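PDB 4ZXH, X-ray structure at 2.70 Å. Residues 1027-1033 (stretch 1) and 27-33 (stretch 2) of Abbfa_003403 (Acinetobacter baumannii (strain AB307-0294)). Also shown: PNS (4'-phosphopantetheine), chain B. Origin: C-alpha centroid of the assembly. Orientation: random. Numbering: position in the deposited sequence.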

ATOM      1  N   SER A1027       4.769 -16.559  11.946  1.00 40.61           N
ATOM      2  CA  SER A1027       4.601 -16.854  10.532  1.00 40.06           C
ATOM      3  C   SER A1027       5.557 -16.015   9.702  1.00 41.66           C
ATOM      4  O   SER A1027       6.047 -15.001  10.180  1.00 37.20           O
ATOM      5  CB  SER A1027       3.157 -16.611  10.098  1.00 39.93           C
ATOM      6  OG  SER A1027       2.629 -15.430  10.672  1.00 42.92           O
ATOM      7  N   VAL A1028       5.831 -16.442   8.468  1.00 37.62           N
ATOM      8  CA  VAL A1028       6.606 -15.607   7.562  1.00 24.12           C
ATOM      9  C   VAL A1028       5.777 -14.366   7.246  1.00 30.52           C
ATOM     10  O   VAL A1028       6.322 -13.298   6.920  1.00 38.13           O
ATOM     11  CB  VAL A1028       7.011 -16.356   6.272  1.00 25.99           C
ATOM     12  CG1 VAL A1028       8.139 -17.334   6.556  1.00 28.72           C
ATOM     13  CG2 VAL A1028       5.846 -17.104   5.709  1.00 27.45           C
ATOM     14  N   ALA A1029       4.459 -14.491   7.396  1.00 31.34           N
ATOM     15  CA  ALA A1029       3.576 -13.353   7.198  1.00 37.89           C
ATOM     16  C   ALA A1029       3.855 -12.275   8.238  1.00 41.94           C
ATOM     17  O   ALA A1029       3.901 -11.086   7.906  1.00 43.56           O
ATOM     18  CB  ALA A1029       2.121 -13.778   7.241  1.00 26.20           C
ATOM     19  N   LEU A1030       4.043 -12.692   9.492  1.00 41.94           N
ATOM     20  CA  LEU A1030       4.392 -11.763  10.569  1.00 35.73           C
ATOM     21  C   LEU A1030       5.742 -11.109  10.320  1.00 33.50           C
ATOM     22  O   LEU A1030       5.916  -9.919  10.580  1.00 28.02           O
ATOM     23  CB  LEU A1030       4.400 -12.466  11.925  1.00 28.36           C
ATOM     24  CG  LEU A1030       2.986 -12.636  12.476  1.00 33.99           C
ATOM     25  CD1 LEU A1030       2.915 -13.542  13.715  1.00 35.03           C
ATOM     26  CD2 LEU A1030       2.428 -11.260  12.775  1.00 42.60           C
ATOM     27  N   LEU A1031       6.695 -11.873   9.795  1.00 30.65           N
ATOM     28  CA  LEU A1031       8.009 -11.297   9.511  1.00 30.43           C
ATOM     29  C   LEU A1031       7.965 -10.327   8.332  1.00 33.90           C
ATOM     30  O   LEU A1031       8.691  -9.336   8.291  1.00 35.70           O
ATOM     31  CB  LEU A1031       9.035 -12.392   9.235  1.00 19.59           C
ATOM     32  CG  LEU A1031      10.404 -11.882   8.798  1.00 17.63           C
ATOM     33  CD1 LEU A1031      11.003 -11.030   9.876  1.00 19.56           C
ATOM     34  CD2 LEU A1031      11.309 -13.050   8.486  1.00 26.11           C
ATOM     35  N   ALA A1032       7.114 -10.612   7.361  1.00 35.91           N
ATOM     36  CA  ALA A1032       7.034  -9.761   6.177  1.00 31.85           C
ATOM     37  C   ALA A1032       6.488  -8.411   6.498  1.00 35.40           C
ATOM     38  O   ALA A1032       6.774  -7.406   5.849  1.00 40.74           O
ATOM     39  CB  ALA A1032       6.192 -10.415   5.138  1.00 21.22           C
ATOM     40  N   GLN A1033       5.769  -8.371   7.585  1.00 29.99           N
ATOM     41  CA  GLN A1033       5.038  -7.188   7.852  1.00 33.48           C
ATOM     42  C   GLN A1033       5.583  -6.453   9.077  1.00 41.74           C
ATOM     43  O   GLN A1033       5.543  -5.218   9.167  1.00 55.15           O
ATOM     44  CB  GLN A1033       3.601  -7.638   7.929  1.00 28.38           C
ATOM     45  CG  GLN A1033       2.493  -6.734   8.489  1.00 44.52           C
ATOM     46  CD  GLN A1033       2.541  -5.280   7.916  1.00 81.15           C
ATOM     47  OE1 GLN A1033       3.266  -4.533   8.479  1.00 80.26           O
ATOM     48  NE2 GLN A1033       1.999  -4.985   6.651  1.00 81.63           N
TER
HETATM   49  O23 PNS B1401      10.253 -12.100  -1.611  1.00 28.78           O
HETATM   50  P24 PNS B1401      11.102 -13.342  -1.654  1.00 28.70           P
HETATM   51  O25 PNS B1401      12.599 -13.187  -1.671  1.00 28.18           O
HETATM   52  O27 PNS B1401      10.668 -14.101  -3.010  1.00 38.06           O
HETATM   53  C28 PNS B1401       9.303 -14.427  -3.251  1.00 36.72           C
HETATM   54  C29 PNS B1401       9.205 -15.187  -4.561  1.00 39.68           C
HETATM   55  C30 PNS B1401      10.109 -16.411  -4.399  1.00 38.81           C
HETATM   56  C31 PNS B1401       9.696 -14.295  -5.702  1.00 37.31           C
HETATM   57  C32 PNS B1401       7.739 -15.564  -4.824  1.00 36.28           C
HETATM   58  O33 PNS B1401       6.944 -14.398  -4.558  1.00 31.14           O
HETATM   59  C34 PNS B1401       7.556 -16.067  -6.244  1.00 36.04           C
HETATM   60  O35 PNS B1401       8.127 -17.074  -6.661  1.00 32.67           O
HETATM   61  N36 PNS B1401       6.743 -15.396  -7.048  1.00 29.27           N
HETATM   62  C37 PNS B1401       6.505 -15.797  -8.425  1.00 25.61           C
HETATM   63  C38 PNS B1401       5.009 -16.074  -8.573  1.00 31.38           C
HETATM   64  C39 PNS B1401       4.798 -17.163  -9.580  0.50 37.97           C
HETATM   65  O40 PNS B1401       5.572 -18.106  -9.654  0.50 45.27           O
HETATM   66  N41 PNS B1401       3.728 -16.990 -10.343  0.50 35.69           N
HETATM   67  C42 PNS B1401       3.238 -17.846 -11.396  0.50 33.92           C
HETATM   68  C43 PNS B1401       2.227 -16.947 -12.077  0.50 32.12           C
HETATM   69  S44 PNS B1401       3.035 -16.208 -13.503  0.50 61.73           S
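Stretch 2, residues 27-33: WYIQRLE

Residues 27-33 pack across the start of the helix formed by residues 1028-1033, bringing together two segments of one chain that lie almost a thousand residues apart in sequence. Stretch 2 is helical from Trp27 through Leu32, continuing a helix that begins earlier in the chain, and Glu33 is the first residue to leave helical geometry, with phi/psi of -131/91°. The two helices cross nearly at right angles: their N-to-C directions differ by 87°, and their axes approach to 9.9 Å. A perpendicular crossing confines the contact to a small patch, and just 236 Å² is buried in total over both sides. The backbones come nearest where the CA atoms of Ala1029 and Leu32 lie 5.1 Å apart.

In stretch 2 the backbone hydrogen bonds are of the i to i+4 kind: Arg31 N donates to Trp27 O (3.1 Å), Leu32 N to Tyr28 O (2.8 Å) and Glu33 N to Ile29 O (2.9 Å), so the last of these bonds reaches one residue beyond the helix. In stretch 1, Leu1031 N donates to Ser1027 O (3.2 Å) and Ala1032 N to Val1028 O (2.8 Å), whereas Gln1033 N makes weak bonds to both Ala1029 O (3.3 Å) and Leu1030 O (3.4 Å). Ser1027 occupies the N-cap position, where Ser1027 OG accepts from Leu1030 N at 3.3 Å and so satisfies an amide that lacks a helical carbonyl partner in the first turn.

No hydrogen bond links the two stretches; the contact rests on apolar packing. Val1028, whose CA-to-CB bond points toward stretch 2, is its centre on the first helix. Val1028 CG2 lies 3.9 Å from Leu32 CD1 and 4.1 Å from Arg31 CB, while Val1028 CB sits 4.2 Å from Tyr28 CE1, an approach oblique to the tyrosine ring. Leu32 is the chief counterpart. Its CA-to-CB bond points sideways, but with chi1 at -164° (t) and chi2 at 61° (p) the end of the side chain comes nearer to stretch 1. There, Leu32 CD1 also meets Ala1032 CB at 4.3 Å and Ala1029 CB at 4.4 Å, so one methyl group touches residues on successive turns of the helix.

Main-chain atoms take part as well. Ala1029 CB approaches Leu32 O at 3.6 Å, and Leu32 CD1 reaches Val1028 C at 3.8 Å; the small alanine side chain lies directly against the end of the second helix. Ile29 points away from stretch 1 and instead places Ile29 CD1 3.8 Å from N36 of the 4'-phosphopantetheine.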

ATOM      1  N   TRP A  27       5.711 -22.666  -2.892  1.00 23.06           N
ATOM      2  CA  TRP A  27       5.663 -23.102  -1.506  1.00 24.05           C
ATOM      3  C   TRP A  27       5.579 -21.894  -0.600  1.00 27.21           C
ATOM      4  O   TRP A  27       4.643 -21.770   0.199  1.00 26.45           O
ATOM      5  CB  TRP A  27       6.884 -23.935  -1.163  1.00 22.60           C
ATOM      6  CG  TRP A  27       6.788 -24.603   0.147  1.00 32.57           C
ATOM      7  CD1 TRP A  27       6.356 -25.881   0.391  1.00 35.41           C
ATOM      8  CD2 TRP A  27       7.146 -24.051   1.420  1.00 34.89           C
ATOM      9  NE1 TRP A  27       6.427 -26.156   1.742  1.00 34.18           N
ATOM     10  CE2 TRP A  27       6.903 -25.047   2.395  1.00 32.89           C
ATOM     11  CE3 TRP A  27       7.648 -22.809   1.834  1.00 33.10           C
ATOM     12  CZ2 TRP A  27       7.140 -24.837   3.751  1.00 30.24           C
ATOM     13  CZ3 TRP A  27       7.883 -22.603   3.182  1.00 27.31           C
ATOM     14  CH2 TRP A  27       7.638 -23.614   4.122  1.00 29.68           C
ATOM     15  N   TYR A  28       6.543 -20.990  -0.756  1.00 28.38           N
ATOM     16  CA  TYR A  28       6.602 -19.787   0.063  1.00 33.69           C
ATOM     17  C   TYR A  28       5.281 -19.010   0.059  1.00 30.67           C
ATOM     18  O   TYR A  28       4.775 -18.619   1.115  1.00 30.10           O
ATOM     19  CB  TYR A  28       7.746 -18.888  -0.408  1.00 31.03           C
ATOM     20  CG  TYR A  28       7.935 -17.647   0.428  1.00 24.54           C
ATOM     21  CD1 TYR A  28       8.538 -17.708   1.678  1.00 28.68           C
ATOM     22  CD2 TYR A  28       7.524 -16.412  -0.038  1.00 24.43           C
ATOM     23  CE1 TYR A  28       8.715 -16.559   2.447  1.00 26.43           C
ATOM     24  CE2 TYR A  28       7.692 -15.273   0.720  1.00 25.29           C
ATOM     25  CZ  TYR A  28       8.289 -15.341   1.961  1.00 26.28           C
ATOM     26  OH  TYR A  28       8.456 -14.180   2.701  1.00 40.27           O
ATOM     27  N   ILE A  29       4.724 -18.793  -1.123  1.00 21.86           N
ATOM     28  CA  ILE A  29       3.488 -18.031  -1.234  1.00 31.25           C
ATOM     29  C   ILE A  29       2.366 -18.705  -0.432  1.00 32.52           C
ATOM     30  O   ILE A  29       1.597 -18.026   0.253  1.00 32.94           O
ATOM     31  CB  ILE A  29       3.090 -17.842  -2.718  1.00 29.60           C
ATOM     32  CG1 ILE A  29       4.155 -16.997  -3.414  1.00 21.38           C
ATOM     33  CG2 ILE A  29       1.741 -17.157  -2.846  1.00 20.68           C
ATOM     34  CD1 ILE A  29       3.929 -16.761  -4.866  1.00 21.08           C
ATOM     35  N   GLN A  30       2.305 -20.035  -0.467  1.00 29.95           N
ATOM     36  CA  GLN A  30       1.289 -20.758   0.301  1.00 24.38           C
ATOM     37  C   GLN A  30       1.469 -20.648   1.817  1.00 21.90           C
ATOM     38  O   GLN A  30       0.470 -20.610   2.540  1.00 32.32           O
ATOM     39  CB  GLN A  30       1.249 -22.235  -0.089  1.00 30.17           C
ATOM     40  CG  GLN A  30      -0.061 -22.923   0.296  1.00 20.51           C
ATOM     41  CD  GLN A  30      -1.252 -22.328  -0.443  1.00 26.97           C
ATOM     42  OE1 GLN A  30      -1.306 -22.354  -1.662  1.00 37.27           O
ATOM     43  NE2 GLN A  30      -2.209 -21.793   0.295  1.00 24.63           N
ATOM     44  N   ARG A  31       2.710 -20.615   2.309  1.00 22.58           N
ATOM     45  CA  ARG A  31       2.938 -20.328   3.740  1.00 23.67           C
ATOM     46  C   ARG A  31       2.582 -18.887   4.059  1.00 24.04           C
ATOM     47  O   ARG A  31       2.028 -18.586   5.110  1.00 34.76           O
ATOM     48  CB  ARG A  31       4.390 -20.593   4.166  1.00 29.13           C
ATOM     49  CG  ARG A  31       4.664 -22.034   4.485  1.00 48.98           C
ATOM     50  CD  ARG A  31       3.770 -22.524   5.610  1.00 60.65           C
ATOM     51  NE  ARG A  31       4.463 -22.497   6.891  1.00 69.30           N
ATOM     52  CZ  ARG A  31       5.147 -23.529   7.374  1.00 68.61           C
ATOM     53  NH1 ARG A  31       5.197 -24.648   6.675  1.00 77.68           N
ATOM     54  NH2 ARG A  31       5.771 -23.450   8.543  1.00 58.89           N
ATOM     55  N   LEU A  32       2.923 -17.996   3.144  1.00 28.00           N
ATOM     56  CA  LEU A  32       2.730 -16.579   3.367  1.00 30.36           C
ATOM     57  C   LEU A  32       1.244 -16.253   3.512  1.00 33.48           C
ATOM     58  O   LEU A  32       0.850 -15.484   4.382  1.00 28.85           O
ATOM     59  CB  LEU A  32       3.345 -15.797   2.225  1.00 28.87           C
ATOM     60  CG  LEU A  32       3.567 -14.321   2.456  1.00 29.67           C
ATOM     61  CD1 LEU A  32       4.533 -14.131   3.625  1.00 31.67           C
ATOM     62  CD2 LEU A  32       4.115 -13.733   1.176  1.00 24.50           C
ATOM     63  N   GLU A  33       0.415 -16.861   2.672  1.00 30.94           N
ATOM     64  CA  GLU A  33      -1.026 -16.649   2.765  1.00 26.90           C
ATOM     65  C   GLU A  33      -1.750 -17.999   2.760  1.00 31.62           C
ATOM     66  O   GLU A  33      -2.061 -18.528   1.703  1.00 23.66           O
ATOM     67  CB  GLU A  33      -1.501 -15.748   1.612  1.00 22.73           C
ATOM     68  CG  GLU A  33      -2.980 -15.481   1.612  1.00 36.72           C
ATOM     69  CD  GLU A  33      -3.509 -15.202   3.002  1.00 63.36           C
ATOM     70  OE1 GLU A  33      -3.143 -14.155   3.594  1.00 80.26           O
ATOM     71  OE2 GLU A  33      -4.258 -16.065   3.517  1.00 65.31           O
TER